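Local atomic coordinates of uncharacterized protein (Bacteroides ovatus, PDB entry 4DQA), a protein that is of unknown function but, with its concanavalin A-like lectin/glucanase domain behind an N-terminal BT_3987-like domain, may bind carbohydrate. Residues 180-186 and 260-266; 211-215 and 236-240; 230-236 and 249-254; 284-290 and 311-317. All blocks are in the same frame, centred on the assembly; numbering follows the deposited sequence. Where two conformers were deposited one is given.

Contact 1 (180-186 and 260-266); sequences IMGTEGV and SDMGFYI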
loop_
_atom_site.group_PDB
_atom_site.type_symbol
_atom_site.label_atom_id
_atom_site.label_comp_id
_atom_site.label_asym_id
_atom_site.label_seq_id
_atom_site.Cartn_x
_atom_site.Cartn_y
_atom_site.Cartn_z
ATOM N N ILE A 180 5.350 8.700 19.449
ATOM C CA ILE A 180 5.325 8.132 18.094
ATOM C C ILE A 180 6.187 9.007 17.211
ATOM O O ILE A 180 7.280 8.606 16.830
ATOM C CB ILE A 180 3.928 7.947 17.561
ATOM C CG1 ILE A 180 3.179 6.954 18.445
ATOM C CG2 ILE A 180 3.991 7.361 16.122
ATOM C CD1 ILE A 180 1.689 6.903 18.147
HETATM N N MSE A 181 5.739 10.212 16.898
HETATM C CA MSE A 181 6.483 11.092 16.003
HETATM C C MSE A 181 6.057 12.551 16.176
HETATM O O MSE A 181 4.880 12.811 16.451
HETATM C CB MSE A 181 6.235 10.645 14.551
HETATM C CG MSE A 181 4.752 10.424 14.226
HETATM SE SE MSE A 181 4.333 9.353 12.633
HETATM C CE MSE A 181 5.168 10.517 11.308
ATOM N N GLY A 182 6.974 13.489 15.946
ATOM C CA GLY A 182 6.623 14.888 15.868
ATOM C C GLY A 182 7.607 15.787 16.574
ATOM O O GLY A 182 8.727 15.351 16.909
ATOM N N THR A 183 7.153 17.009 16.830
ATOM C CA THR A 183 7.965 18.056 17.385
ATOM C C THR A 183 7.411 18.433 18.740
ATOM O O THR A 183 6.379 19.082 18.848
ATOM C CB THR A 183 8.002 19.243 16.423
ATOM O OG1 THR A 183 8.456 18.756 15.152
ATOM C CG2 THR A 183 8.929 20.352 16.932
ATOM N N GLU A 184 8.090 17.994 19.793
ATOM C CA GLU A 184 7.626 18.231 21.152
ATOM C C GLU A 184 7.417 19.707 21.440
ATOM O O GLU A 184 8.245 20.559 21.095
ATOM C CB GLU A 184 8.596 17.602 22.161
ATOM C CG GLU A 184 8.338 17.957 23.644
ATOM C CD GLU A 184 6.995 17.534 24.185
ATOM O OE1 GLU A 184 6.299 16.739 23.513
ATOM O OE2 GLU A 184 6.635 18.016 25.287
ATOM N N GLY A 185 6.260 20.011 22.030
ATOM C CA GLY A 185 5.915 21.369 22.378
ATOM C C GLY A 185 5.224 22.096 21.234
ATOM O O GLY A 185 4.708 23.190 21.435
ATOM N N VAL A 186 5.198 21.470 20.058
ATOM C CA VAL A 186 4.664 22.110 18.863
ATOM C C VAL A 186 3.587 21.274 18.163
ATOM O O VAL A 186 2.446 21.733 18.009
ATOM C CB VAL A 186 5.800 22.441 17.874
ATOM C CG1 VAL A 186 5.258 23.083 16.605
ATOM C CG2 VAL A 186 6.837 23.366 18.547
ATOM N N SER A 260 11.217 23.615 14.787
ATOM C CA SER A 260 11.385 24.479 15.942
ATOM C C SER A 260 11.813 23.694 17.185
ATOM O O SER A 260 11.523 22.506 17.369
ATOM C CB SER A 260 10.188 25.432 16.192
ATOM O OG SER A 260 8.924 24.806 16.136
ATOM N N ASP A 261 12.575 24.393 18.013
ATOM C CA ASP A 261 13.200 23.821 19.194
ATOM C C ASP A 261 14.123 22.631 18.873
ATOM O O ASP A 261 15.034 22.734 18.036
ATOM C CB ASP A 261 12.110 23.453 20.201
ATOM C CG ASP A 261 11.138 24.579 20.422
ATOM O OD1 ASP A 261 11.567 25.750 20.310
ATOM O OD2 ASP A 261 9.952 24.307 20.711
HETATM N N MSE A 262 13.885 21.499 19.527
HETATM C CA MSE A 262 14.667 20.281 19.308
HETATM C C MSE A 262 14.342 19.605 17.979
HETATM O O MSE A 262 15.053 18.677 17.519
HETATM C CB MSE A 262 14.376 19.285 20.428
HETATM C CG MSE A 262 13.112 18.446 20.196
HETATM SE SE MSE A 262 11.469 19.454 20.516
HETATM C CE MSE A 262 11.700 19.733 22.414
ATOM N N GLY A 263 13.251 20.060 17.363
ATOM C CA GLY A 263 12.889 19.591 16.058
ATOM C C GLY A 263 12.149 18.273 16.145
ATOM O O GLY A 263 11.675 17.857 17.209
ATOM N N PHE A 264 12.072 17.629 15.007
ATOM C CA PHE A 264 11.212 16.493 14.787
ATOM C C PHE A 264 11.937 15.207 15.172
ATOM O O PHE A 264 13.083 14.976 14.778
ATOM C CB PHE A 264 10.821 16.461 13.309
ATOM C CG PHE A 264 9.677 15.554 12.972
ATOM C CD1 PHE A 264 9.882 14.192 12.772
ATOM C CD2 PHE A 264 8.398 16.058 12.776
ATOM C CE1 PHE A 264 8.841 13.335 12.440
ATOM C CE2 PHE A 264 7.351 15.197 12.431
ATOM C CZ PHE A 264 7.574 13.846 12.249
ATOM N N TYR A 265 11.239 14.354 15.904
ATOM C CA TYR A 265 11.755 13.045 16.291
ATOM C C TYR A 265 10.751 11.957 16.029
ATOM O O TYR A 265 9.538 12.184 16.110
ATOM C CB TYR A 265 12.098 12.996 17.789
ATOM C CG TYR A 265 13.462 13.555 18.116
ATOM C CD1 TYR A 265 14.592 12.769 17.921
ATOM C CD2 TYR A 265 13.635 14.854 18.556
ATOM C CE1 TYR A 265 15.855 13.272 18.211
ATOM C CE2 TYR A 265 14.910 15.371 18.839
ATOM C CZ TYR A 265 16.015 14.550 18.636
ATOM O OH TYR A 265 17.268 15.099 18.936
ATOM N N ILE A 266 11.271 10.762 15.750
ATOM C CA ILE A 266 10.482 9.535 15.726
ATOM C C ILE A 266 10.988 8.645 16.855
ATOM O O ILE A 266 12.194 8.459 17.032
ATOM C CB ILE A 266 10.629 8.783 14.375
ATOM C CG1 ILE A 266 10.088 9.665 13.250
ATOM C CG2 ILE A 266 9.912 7.438 14.422
ATOM C CD1 ILE A 266 10.562 9.249 11.867
HETATM O O HOH W 1 10.305 16.261 19.137
#
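Phe-264, its CG anti to the backbone N (chi1 -166°), brings its ring against Gly-182, while Thr-183 (chi1 -55°) sets OG1 close to the same ring and swings CG2 toward the turn that begins at Ser-260. The backbones form a short antiparallel bridge in the concanavalin A-like domain, where the chain rounds a corner at Met-181 and Gly-182. Gly-182 and Tyr-265 are the hydrogen-bonded pair: Gly-182 N to Tyr-265 O is 2.9 Å, and the return bond from Tyr-265 N to Gly-182 O is straighter, at 171°. Gly-182 CA rests over one face of the Phe-264 ring, 3.8 Å from its centroid, a CH-pi contact. Phe-154 and Tyr-165 both pair edge-to-face with that ring, so the phenyl group is built into the aromatic interior. Thr-183 OG1 is hydrogen-bonded to Pro-258 O, and its CG2 lies 3.4 Å from Ser-260 O, at the start of the type II' turn Ser-260 to Gly-263. Selenomethionine Met-262, bent at chi2 and chi3, brings SE within 3.5 Å of Glu-184 O. One water ties the two segments together, accepting from Glu-184 N and donating to Gly-263 O and, at 2.9 Å, to Gly-182 O.

Contact 2 (211-215 and 236-240); sequences NYRVT and KTGIY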
loop_
_atom_site.group_PDB
_atom_site.type_symbol
_atom_site.label_atom_id
_atom_site.label_comp_id
_atom_site.label_asym_id
_atom_site.label_seq_id
_atom_site.Cartn_x
_atom_site.Cartn_y
_atom_site.Cartn_z
ATOM N N ASN A 211 -4.109 20.490 21.948
ATOM C CA ASN A 211 -4.163 19.047 22.152
ATOM C C ASN A 211 -5.559 18.465 22.123
ATOM O O ASN A 211 -6.541 19.165 22.403
ATOM C CB ASN A 211 -3.508 18.693 23.489
ATOM C CG ASN A 211 -4.300 19.199 24.669
ATOM O OD1 ASN A 211 -4.120 20.335 25.118
ATOM N ND2 ASN A 211 -5.206 18.371 25.162
ATOM N N TYR A 212 -5.646 17.191 21.768
ATOM C CA TYR A 212 -6.848 16.407 21.979
ATOM C C TYR A 212 -6.489 14.941 21.905
ATOM O O TYR A 212 -5.384 14.585 21.506
ATOM C CB TYR A 212 -7.951 16.761 20.972
ATOM C CG TYR A 212 -7.680 16.388 19.524
ATOM C CD1 TYR A 212 -6.905 17.201 18.710
ATOM C CD2 TYR A 212 -8.244 15.250 18.966
ATOM C CE1 TYR A 212 -6.675 16.874 17.373
ATOM C CE2 TYR A 212 -8.020 14.909 17.621
ATOM C CZ TYR A 212 -7.229 15.722 16.841
ATOM O OH TYR A 212 -7.028 15.396 15.506
ATOM N N ARG A 213 -7.418 14.089 22.308
ATOM C CA ARG A 213 -7.150 12.667 22.434
ATOM C C ARG A 213 -8.341 11.802 22.073
ATOM O O ARG A 213 -9.484 12.280 21.969
ATOM C CB ARG A 213 -6.702 12.355 23.864
ATOM C CG ARG A 213 -7.775 12.613 24.911
ATOM C CD ARG A 213 -7.285 12.092 26.255
ATOM N NE ARG A 213 -8.128 12.391 27.405
ATOM C CZ ARG A 213 -9.246 11.736 27.702
ATOM N NH1 ARG A 213 -9.697 10.781 26.872
ATOM N NH2 ARG A 213 -9.933 12.067 28.803
ATOM N N VAL A 214 -8.072 10.522 21.854
ATOM C CA VAL A 214 -9.120 9.551 21.592
ATOM C C VAL A 214 -9.847 9.110 22.873
ATOM O O VAL A 214 -9.545 9.605 23.965
ATOM C CB VAL A 214 -8.575 8.331 20.850
ATOM C CG1 VAL A 214 -7.932 8.791 19.537
ATOM C CG2 VAL A 214 -7.561 7.567 21.720
ATOM N N THR A 215 -10.803 8.194 22.732
ATOM C CA THR A 215 -11.645 7.801 23.851
ATOM C C THR A 215 -11.670 6.281 24.129
ATOM O O THR A 215 -12.481 5.805 24.911
ATOM C CB THR A 215 -13.078 8.366 23.657
ATOM O OG1 THR A 215 -13.584 7.936 22.408
ATOM C CG2 THR A 215 -13.056 9.890 23.652
ATOM N N LYS A 236 -10.109 21.461 10.198
ATOM C CA LYS A 236 -10.421 20.162 10.783
ATOM C C LYS A 236 -9.188 19.320 10.957
ATOM O O LYS A 236 -8.330 19.235 10.079
ATOM C CB LYS A 236 -11.418 19.392 9.926
ATOM C CG LYS A 236 -12.749 20.122 9.791
ATOM C CD LYS A 236 -13.699 19.378 8.864
ATOM C CE LYS A 236 -14.220 18.084 9.499
ATOM N NZ LYS A 236 -15.257 17.401 8.661
ATOM N N THR A 237 -9.090 18.740 12.138
ATOM C CA THR A 237 -8.033 17.774 12.427
ATOM C C THR A 237 -8.667 16.492 12.920
ATOM O O THR A 237 -9.728 16.497 13.554
ATOM C CB THR A 237 -6.991 18.338 13.438
ATOM O OG1 THR A 237 -6.086 17.304 13.871
ATOM C CG2 THR A 237 -7.665 18.913 14.662
ATOM N N GLY A 238 -8.032 15.367 12.589
ATOM C CA GLY A 238 -8.522 14.076 13.015
ATOM C C GLY A 238 -7.403 13.123 13.403
ATOM O O GLY A 238 -6.279 13.215 12.886
ATOM N N ILE A 239 -7.720 12.214 14.319
ATOM C CA ILE A 239 -6.871 11.072 14.608
ATOM C C ILE A 239 -7.636 9.841 14.147
ATOM O O ILE A 239 -8.804 9.640 14.505
ATOM C CB ILE A 239 -6.597 10.945 16.117
ATOM C CG1 ILE A 239 -5.738 12.109 16.591
ATOM C CG2 ILE A 239 -5.902 9.616 16.426
ATOM C CD1 ILE A 239 -5.548 12.186 18.084
ATOM N N TYR A 240 -6.967 9.017 13.341
ATOM C CA TYR A 240 -7.562 7.864 12.714
ATOM C C TYR A 240 -6.828 6.598 13.131
ATOM O O TYR A 240 -5.601 6.577 13.188
ATOM C CB TYR A 240 -7.469 7.996 11.178
ATOM C CG TYR A 240 -8.206 9.172 10.589
ATOM C CD1 TYR A 240 -7.636 10.430 10.576
ATOM C CD2 TYR A 240 -9.453 9.010 10.021
ATOM C CE1 TYR A 240 -8.300 11.515 10.041
ATOM C CE2 TYR A 240 -10.126 10.100 9.479
ATOM C CZ TYR A 240 -9.527 11.340 9.487
ATOM O OH TYR A 240 -10.171 12.439 8.941
#
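The backbones of Tyr-212 to Val-214 and Thr-237 to Ile-239 run 35° apart in direction and stay well separated, the nearest CA pair being Val-214 and Ile-239 at 7.5 Å, so no backbone pairing joins them, and side chains bridge the gap between the two sheets of the concanavalin A-like domain to which they belong. Tyr-212 spans most of the gap. Its CG sits between the backbone N and carbonyl carbon (chi1 67°), and the ring extends toward the strand opposite until OH reaches Thr-237 OG1 at 2.7 Å, with the threonine oxygen in the plane of the ring at its edge. Two branches flank the phenol: Thr-237 CG2 lies 3.5 Å from Tyr-212 CE1, and on the CE2 side Ile-239 CD1 comes to 3.7 Å from Tyr-212 CE2. Farther along, Val-214 and Ile-239 meet at about a right angle, Val-214 CG1 lying 3.8 Å from Ile-239 CG2. Val-206 and Leu-228 also pack against Tyr-212. The phenol gives its proton to Thr-237 OG1, and that oxygen is bonded in turn to Thr-229 O on the adjacent strand. A buried tyrosine hydroxyl is thus satisfied within a largely apolar interface, through a relay that ends on a backbone carbonyl of the large sheet.

Contact 3 (230-236 and 249-254); sequences YDQPTGK and SDWGID
Tyr-230, on strand 223-231, meets Trp-251 and Ile-253 where the hairpin from 223-231 to 236-241 borders strand 244-250 in the concanavalin A-like domain's large antiparallel sheet. Its CG is anti to the backbone N (chi1 175°), which carries the ring across to the second segment; there OH donates to Ile-253 O at 2.6 Å, in the carbonyl plane and on a lone pair. Trp-251 CE3 lies over one ring face, 3.7 Å from Tyr-230 CD1, and the tyrosine plane is inclined at 53° to the indole. The opposite ring face carries Gln-232 CA. Asp-231 opens the connection with an Asx motif, its OD1 accepting from Thr-234 N. Next, Gln-232 sets CG 3.6 Å from Asp-254 O, and a water that accepts from its NE2 also reaches Asp-254 OD1. Thr-234 OG1 takes the N-H of Lys-236 in an ST turn. Gly-235 and Lys-236 then form a G1 bulge opposite Asp-231, and Gly-235 O receives Trp-251 N at 2.9 Å. Lys-236 and Asp-250 lie side by side, their charged ends apart. A second water links the two segments, donating to Thr-234 O and to Asp-250 OD2, 2.7 Å from the latter.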
loop_
_atom_site.group_PDB
_atom_site.type_symbol
_atom_site.label_atom_id
_atom_site.label_comp_id
_atom_site.label_asym_id
_atom_site.label_seq_id
_atom_site.Cartn_x
_atom_site.Cartn_y
_atom_site.Cartn_z
ATOM N N TYR A 230 -4.324 17.345 9.596
ATOM C CA TYR A 230 -4.896 18.678 9.791
ATOM C C TYR A 230 -5.067 19.311 8.429
ATOM O O TYR A 230 -4.131 19.354 7.643
ATOM C CB TYR A 230 -3.967 19.546 10.620
ATOM C CG TYR A 230 -4.400 20.986 10.793
ATOM C CD1 TYR A 230 -5.669 21.311 11.255
ATOM C CD2 TYR A 230 -3.508 22.012 10.553
ATOM C CE1 TYR A 230 -6.042 22.635 11.461
ATOM C CE2 TYR A 230 -3.876 23.340 10.757
ATOM C CZ TYR A 230 -5.132 23.635 11.212
ATOM O OH TYR A 230 -5.479 24.950 11.405
ATOM N N ASP A 231 -6.286 19.759 8.173
ATOM C CA ASP A 231 -6.643 20.479 6.955
ATOM C C ASP A 231 -6.731 21.947 7.345
ATOM O O ASP A 231 -7.710 22.364 7.957
ATOM C CB ASP A 231 -7.989 19.968 6.450
ATOM C CG ASP A 231 -8.362 20.518 5.084
ATOM O OD1 ASP A 231 -8.308 21.753 4.882
ATOM O OD2 ASP A 231 -8.718 19.695 4.214
ATOM N N GLN A 232 -5.707 22.715 7.019
ATOM C CA GLN A 232 -5.646 24.081 7.515
ATOM C C GLN A 232 -6.796 24.977 7.013
ATOM O O GLN A 232 -7.351 25.750 7.790
ATOM C CB GLN A 232 -4.274 24.690 7.215
ATOM C CG GLN A 232 -4.152 26.166 7.580
ATOM C CD GLN A 232 -4.589 27.073 6.448
ATOM O OE1 GLN A 232 -4.312 26.795 5.276
ATOM N NE2 GLN A 232 -5.270 28.163 6.786
ATOM N N PRO A 233 -7.187 24.861 5.731
ATOM C CA PRO A 233 -8.304 25.717 5.325
ATOM C C PRO A 233 -9.619 25.421 6.037
ATOM O O PRO A 233 -10.358 26.365 6.352
ATOM C CB PRO A 233 -8.445 25.428 3.819
ATOM C CG PRO A 233 -7.129 24.995 3.394
ATOM C CD PRO A 233 -6.473 24.298 4.571
ATOM N N THR A 234 -9.947 24.153 6.254
ATOM C CA THR A 234 -11.211 23.843 6.901
ATOM C C THR A 234 -11.070 23.948 8.402
ATOM O O THR A 234 -12.065 24.066 9.129
ATOM C CB THR A 234 -11.729 22.457 6.575
ATOM O OG1 THR A 234 -10.830 21.477 7.120
ATOM C CG2 THR A 234 -11.869 22.261 5.074
ATOM N N GLY A 235 -9.829 23.837 8.869
ATOM C CA GLY A 235 -9.541 23.834 10.297
ATOM C C GLY A 235 -9.704 22.476 10.961
ATOM O O GLY A 235 -9.459 22.331 12.159
ATOM N N LYS A 236 -10.109 21.461 10.198
ATOM C CA LYS A 236 -10.421 20.162 10.783
ATOM C C LYS A 236 -9.188 19.320 10.957
ATOM O O LYS A 236 -8.330 19.235 10.079
ATOM C CB LYS A 236 -11.418 19.392 9.926
ATOM C CG LYS A 236 -12.749 20.122 9.791
ATOM C CD LYS A 236 -13.699 19.378 8.864
ATOM C CE LYS A 236 -14.220 18.084 9.499
ATOM N NZ LYS A 236 -15.257 17.401 8.661
ATOM N N SER A 249 -10.882 17.491 16.139
ATOM C CA SER A 249 -10.995 18.830 16.692
ATOM C C SER A 249 -10.946 19.867 15.576
ATOM O O SER A 249 -10.947 19.522 14.369
ATOM C CB SER A 249 -9.884 19.065 17.720
ATOM O OG SER A 249 -10.227 20.159 18.557
ATOM N N ASP A 250 -10.964 21.135 15.971
ATOM C CA ASP A 250 -10.932 22.239 15.035
ATOM C C ASP A 250 -9.910 23.209 15.558
ATOM O O ASP A 250 -9.969 23.625 16.716
ATOM C CB ASP A 250 -12.305 22.923 14.913
ATOM C CG ASP A 250 -13.355 22.010 14.305
ATOM O OD1 ASP A 250 -14.023 21.286 15.069
ATOM O OD2 ASP A 250 -13.489 21.994 13.058
ATOM N N TRP A 251 -8.962 23.554 14.707
ATOM C CA TRP A 251 -7.895 24.466 15.068
ATOM C C TRP A 251 -7.915 25.630 14.121
ATOM O O TRP A 251 -8.408 25.527 12.981
ATOM C CB TRP A 251 -6.539 23.791 14.928
ATOM C CG TRP A 251 -6.270 22.699 15.886
ATOM C CD1 TRP A 251 -6.860 22.499 17.096
ATOM C CD2 TRP A 251 -5.319 21.644 15.720
ATOM N NE1 TRP A 251 -6.337 21.382 17.696
ATOM C CE2 TRP A 251 -5.392 20.834 16.869
ATOM C CE3 TRP A 251 -4.425 21.295 14.703
ATOM C CZ2 TRP A 251 -4.592 19.710 17.050
ATOM C CZ3 TRP A 251 -3.632 20.175 14.875
ATOM C CH2 TRP A 251 -3.729 19.389 16.042
ATOM N N GLY A 252 -7.350 26.743 14.574
ATOM C CA GLY A 252 -7.284 27.945 13.773
ATOM C C GLY A 252 -5.872 28.250 13.321
ATOM O O GLY A 252 -5.650 29.266 12.685
ATOM N N ILE A 253 -4.914 27.378 13.655
ATOM C CA ILE A 253 -3.512 27.685 13.377
ATOM C C ILE A 253 -3.204 27.632 11.890
ATOM O O ILE A 253 -3.806 26.858 11.134
ATOM C CB ILE A 253 -2.522 26.730 14.111
ATOM C CG1 ILE A 253 -2.673 25.297 13.599
ATOM C CG2 ILE A 253 -2.732 26.798 15.619
ATOM C CD1 ILE A 253 -1.645 24.303 14.133
ATOM N N ASP A 254 -2.242 28.440 11.475
ATOM C CA ASP A 254 -1.869 28.487 10.077
ATOM C C ASP A 254 -0.972 27.316 9.705
ATOM O O ASP A 254 -0.811 27.011 8.520
ATOM C CB ASP A 254 -1.158 29.795 9.767
ATOM C CG ASP A 254 -2.110 30.987 9.768
ATOM O OD1 ASP A 254 -3.347 30.773 9.804
ATOM O OD2 ASP A 254 -1.616 32.130 9.725
HETATM O O HOH W 2 -5.813 29.070 9.458
HETATM O O HOH W 3 -12.783 24.147 11.501
#

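Contact 4 (284-290 and 311-317); sequences SEVRVWS and GLALYYK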
loop_
_atom_site.group_PDB
_atom_site.type_symbol
_atom_site.label_atom_id
_atom_site.label_comp_id
_atom_site.label_asym_id
_atom_site.label_seq_id
_atom_site.Cartn_x
_atom_site.Cartn_y
_atom_site.Cartn_z
ATOM N N SER A 284 6.306 0.589 11.271
ATOM C CA SER A 284 6.422 0.304 9.844
ATOM C C SER A 284 5.697 1.394 9.092
ATOM O O SER A 284 4.725 1.967 9.575
ATOM C CB SER A 284 5.804 -1.054 9.570
ATOM O OG SER A 284 5.677 -1.345 8.177
ATOM N N GLU A 285 6.141 1.692 7.876
ATOM C CA GLU A 285 5.395 2.604 6.995
ATOM C C GLU A 285 5.119 3.947 7.665
ATOM O O GLU A 285 3.985 4.462 7.671
ATOM C CB GLU A 285 4.098 1.969 6.501
ATOM C CG GLU A 285 4.298 0.754 5.660
ATOM C CD GLU A 285 5.022 1.072 4.364
ATOM O OE1 GLU A 285 4.535 1.948 3.615
ATOM O OE2 GLU A 285 6.104 0.487 4.111
ATOM N N VAL A 286 6.186 4.517 8.191
ATOM C CA VAL A 286 6.137 5.821 8.865
ATOM C C VAL A 286 6.241 6.937 7.842
ATOM O O VAL A 286 7.178 6.954 7.041
ATOM C CB VAL A 286 7.305 5.940 9.848
ATOM C CG1 VAL A 286 7.349 7.307 10.501
ATOM C CG2 VAL A 286 7.254 4.843 10.901
ATOM N N ARG A 287 5.264 7.841 7.826
ATOM C CA ARG A 287 5.219 8.898 6.812
ATOM C C ARG A 287 4.825 10.231 7.366
ATOM O O ARG A 287 4.008 10.321 8.272
ATOM C CB ARG A 287 4.235 8.547 5.696
ATOM C CG ARG A 287 4.370 7.120 5.178
ATOM C CD ARG A 287 3.304 6.830 4.122
ATOM N NE ARG A 287 3.256 5.392 3.848
ATOM C CZ ARG A 287 2.157 4.705 3.615
ATOM N NH1 ARG A 287 0.973 5.303 3.588
ATOM N NH2 ARG A 287 2.236 3.404 3.384
ATOM N N VAL A 288 5.346 11.284 6.742
ATOM C CA VAL A 288 4.852 12.638 6.974
ATOM C C VAL A 288 4.511 13.210 5.612
ATOM O O VAL A 288 5.308 13.095 4.678
ATOM C CB VAL A 288 5.891 13.543 7.613
ATOM C CG1 VAL A 288 5.332 14.965 7.762
ATOM C CG2 VAL A 288 6.300 13.027 8.978
ATOM N N TRP A 289 3.329 13.811 5.498
ATOM C CA TRP A 289 2.897 14.444 4.260
ATOM C C TRP A 289 2.659 15.914 4.507
ATOM O O TRP A 289 2.229 16.314 5.592
ATOM C CB TRP A 289 1.560 13.860 3.784
ATOM C CG TRP A 289 1.518 12.400 3.530
ATOM C CD1 TRP A 289 1.397 11.403 4.462
ATOM C CD2 TRP A 289 1.524 11.750 2.245
ATOM N NE1 TRP A 289 1.355 10.178 3.838
ATOM C CE2 TRP A 289 1.417 10.371 2.477
ATOM C CE3 TRP A 289 1.628 12.206 0.921
ATOM C CZ2 TRP A 289 1.409 9.434 1.443
ATOM C CZ3 TRP A 289 1.623 11.269 -0.108
ATOM C CH2 TRP A 289 1.516 9.903 0.162
ATOM N N SER A 290 2.859 16.719 3.463
ATOM C CA SER A 290 2.537 18.139 3.503
ATOM C C SER A 290 1.124 18.454 2.972
ATOM O O SER A 290 0.847 19.573 2.502
ATOM C CB SER A 290 3.580 18.908 2.698
ATOM O OG SER A 290 3.609 18.441 1.361
ATOM N N GLY A 311 3.901 15.439 -2.299
ATOM C CA GLY A 311 3.386 15.704 -0.969
ATOM C C GLY A 311 3.965 14.847 0.142
ATOM O O GLY A 311 3.691 15.082 1.319
ATOM N N LEU A 312 4.760 13.843 -0.223
ATOM C CA LEU A 312 5.337 12.936 0.747
ATOM C C LEU A 312 6.682 13.512 1.188
ATOM O O LEU A 312 7.633 13.560 0.402
ATOM C CB LEU A 312 5.510 11.572 0.139
ATOM C CG LEU A 312 6.016 10.459 1.023
ATOM C CD1 LEU A 312 5.112 10.208 2.256
ATOM C CD2 LEU A 312 6.154 9.175 0.193
ATOM N N ALA A 313 6.717 14.017 2.414
ATOM C CA ALA A 313 7.894 14.720 2.927
ATOM C C ALA A 313 8.905 13.808 3.609
ATOM O O ALA A 313 10.083 14.148 3.742
ATOM C CB ALA A 313 7.464 15.847 3.887
ATOM N N LEU A 314 8.444 12.645 4.069
ATOM C CA LEU A 314 9.287 11.710 4.795
ATOM C C LEU A 314 8.651 10.341 4.696
ATOM O O LEU A 314 7.433 10.216 4.842
ATOM C CB LEU A 314 9.365 12.106 6.264
ATOM C CG LEU A 314 10.233 11.177 7.113
ATOM C CD1 LEU A 314 11.685 11.415 6.737
ATOM C CD2 LEU A 314 9.996 11.363 8.598
ATOM N N TYR A 315 9.456 9.317 4.457
ATOM C CA TYR A 315 8.946 7.939 4.372
ATOM C C TYR A 315 9.980 6.961 4.845
ATOM O O TYR A 315 11.013 6.789 4.206
ATOM C CB TYR A 315 8.593 7.652 2.912
ATOM C CG TYR A 315 7.846 6.355 2.620
ATOM C CD1 TYR A 315 7.252 5.587 3.619
ATOM C CD2 TYR A 315 7.733 5.934 1.312
ATOM C CE1 TYR A 315 6.550 4.408 3.300
ATOM C CE2 TYR A 315 7.064 4.776 0.988
ATOM C CZ TYR A 315 6.436 4.042 1.973
ATOM O OH TYR A 315 5.779 2.898 1.595
ATOM N N TYR A 316 9.700 6.282 5.955
ATOM C CA TYR A 316 10.509 5.170 6.385
ATOM C C TYR A 316 9.665 3.909 6.381
ATOM O O TYR A 316 8.763 3.748 7.218
ATOM C CB TYR A 316 11.057 5.396 7.802
ATOM C CG TYR A 316 12.170 6.420 7.885
ATOM C CD1 TYR A 316 13.409 6.165 7.306
ATOM C CD2 TYR A 316 11.978 7.648 8.504
ATOM C CE1 TYR A 316 14.430 7.099 7.370
ATOM C CE2 TYR A 316 12.988 8.580 8.592
ATOM C CZ TYR A 316 14.220 8.312 8.001
ATOM O OH TYR A 316 15.245 9.226 8.061
ATOM N N LYS A 317 9.979 2.987 5.478
ATOM C CA LYS A 317 9.289 1.697 5.458
ATOM C C LYS A 317 9.669 0.861 6.680
ATOM O O LYS A 317 8.826 0.182 7.256
ATOM C CB LYS A 317 9.614 0.924 4.176
ATOM C CG LYS A 317 9.138 1.666 2.938
ATOM C CD LYS A 317 9.316 0.887 1.617
ATOM C CE LYS A 317 8.397 -0.333 1.522
ATOM N NZ LYS A 317 6.934 0.046 1.525
HETATM O O HOH W 4 7.996 -2.402 7.482
#
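Glu-285, Arg-287, Tyr-315 and Lys-317 form a polar cluster at one end of two antiparallel strands, 286-289 and 312-316, whose axes approach to 4.6 Å. Among the polar side chains, Glu-285 OE1 accepts twice: from Tyr-315 OH at 2.6 Å on its syn lone pair, and from Arg-287 NH2 at 2.7 Å on its anti lone pair, in the guanidinium plane. Lys-317, bent at chi3 and chi4, curls NZ back to Glu-285 OE2 at 2.8 Å, completing a salt-bridge network with Arg-287, and also donates to Tyr-315 OH. Each carboxylate oxygen is therefore gripped, which would fix the group's rotation and probably favour its ionised form. The guanidinium stands 84° from the Tyr-315 ring plane, with Arg-287 NE 3.5 Å from Tyr-315 CE1.

Backbone bonds pair Val-286 with Tyr-316 and Val-288 with Leu-314. A G1 bulge puts Glu-285 and Val-286 opposite Tyr-316; at a classic bulge, Val-288 O receives both Ala-313 N, at 2.8 Å, and Leu-314 N. Beyond it Ser-290 N bonds to Gly-311 O.

Apolar contacts occupy both faces. Leu-312 CD1 sits over the six-membered ring of Trp-289, 3.8 Å from its centroid, a CH-pi contact; on the other face Val-288 CB meets Leu-314 CB at 4.0 Å.

Strand 163-171 flanks 282-289 on its other edge, and its Glu-166 takes both Arg-287 NH1 and Trp-289 NE1. Val-286, Val-288, Leu-314 and Tyr-316 face strand 264-266, joining the large sheet to the one packed against it.

All four contacts lie in the C-terminal, concanavalin A-like half of the chain. Contacts 2 and 3 are nested inside the loop that contact 1 closes, and their own segments alternate along the sequence; contact 4 opens only afterwards. Contacts 2 and 3 are neighbours, centres 12 Å apart: they share Lys-236, and Tyr-212 and Thr-237 of one pack on Trp-251 of the other. Contacts 1 and 4, with centres 15 Å apart, also touch, as Met-181 and Phe-264 meet Val-288 and Ile-266 meets Leu-314. Contacts 2, 3 and 4 all reach the large antiparallel sheet, whereas strand 264-266 of contact 1 belongs to a smaller one against it, consistent with a layered lectin-like beta sandwich.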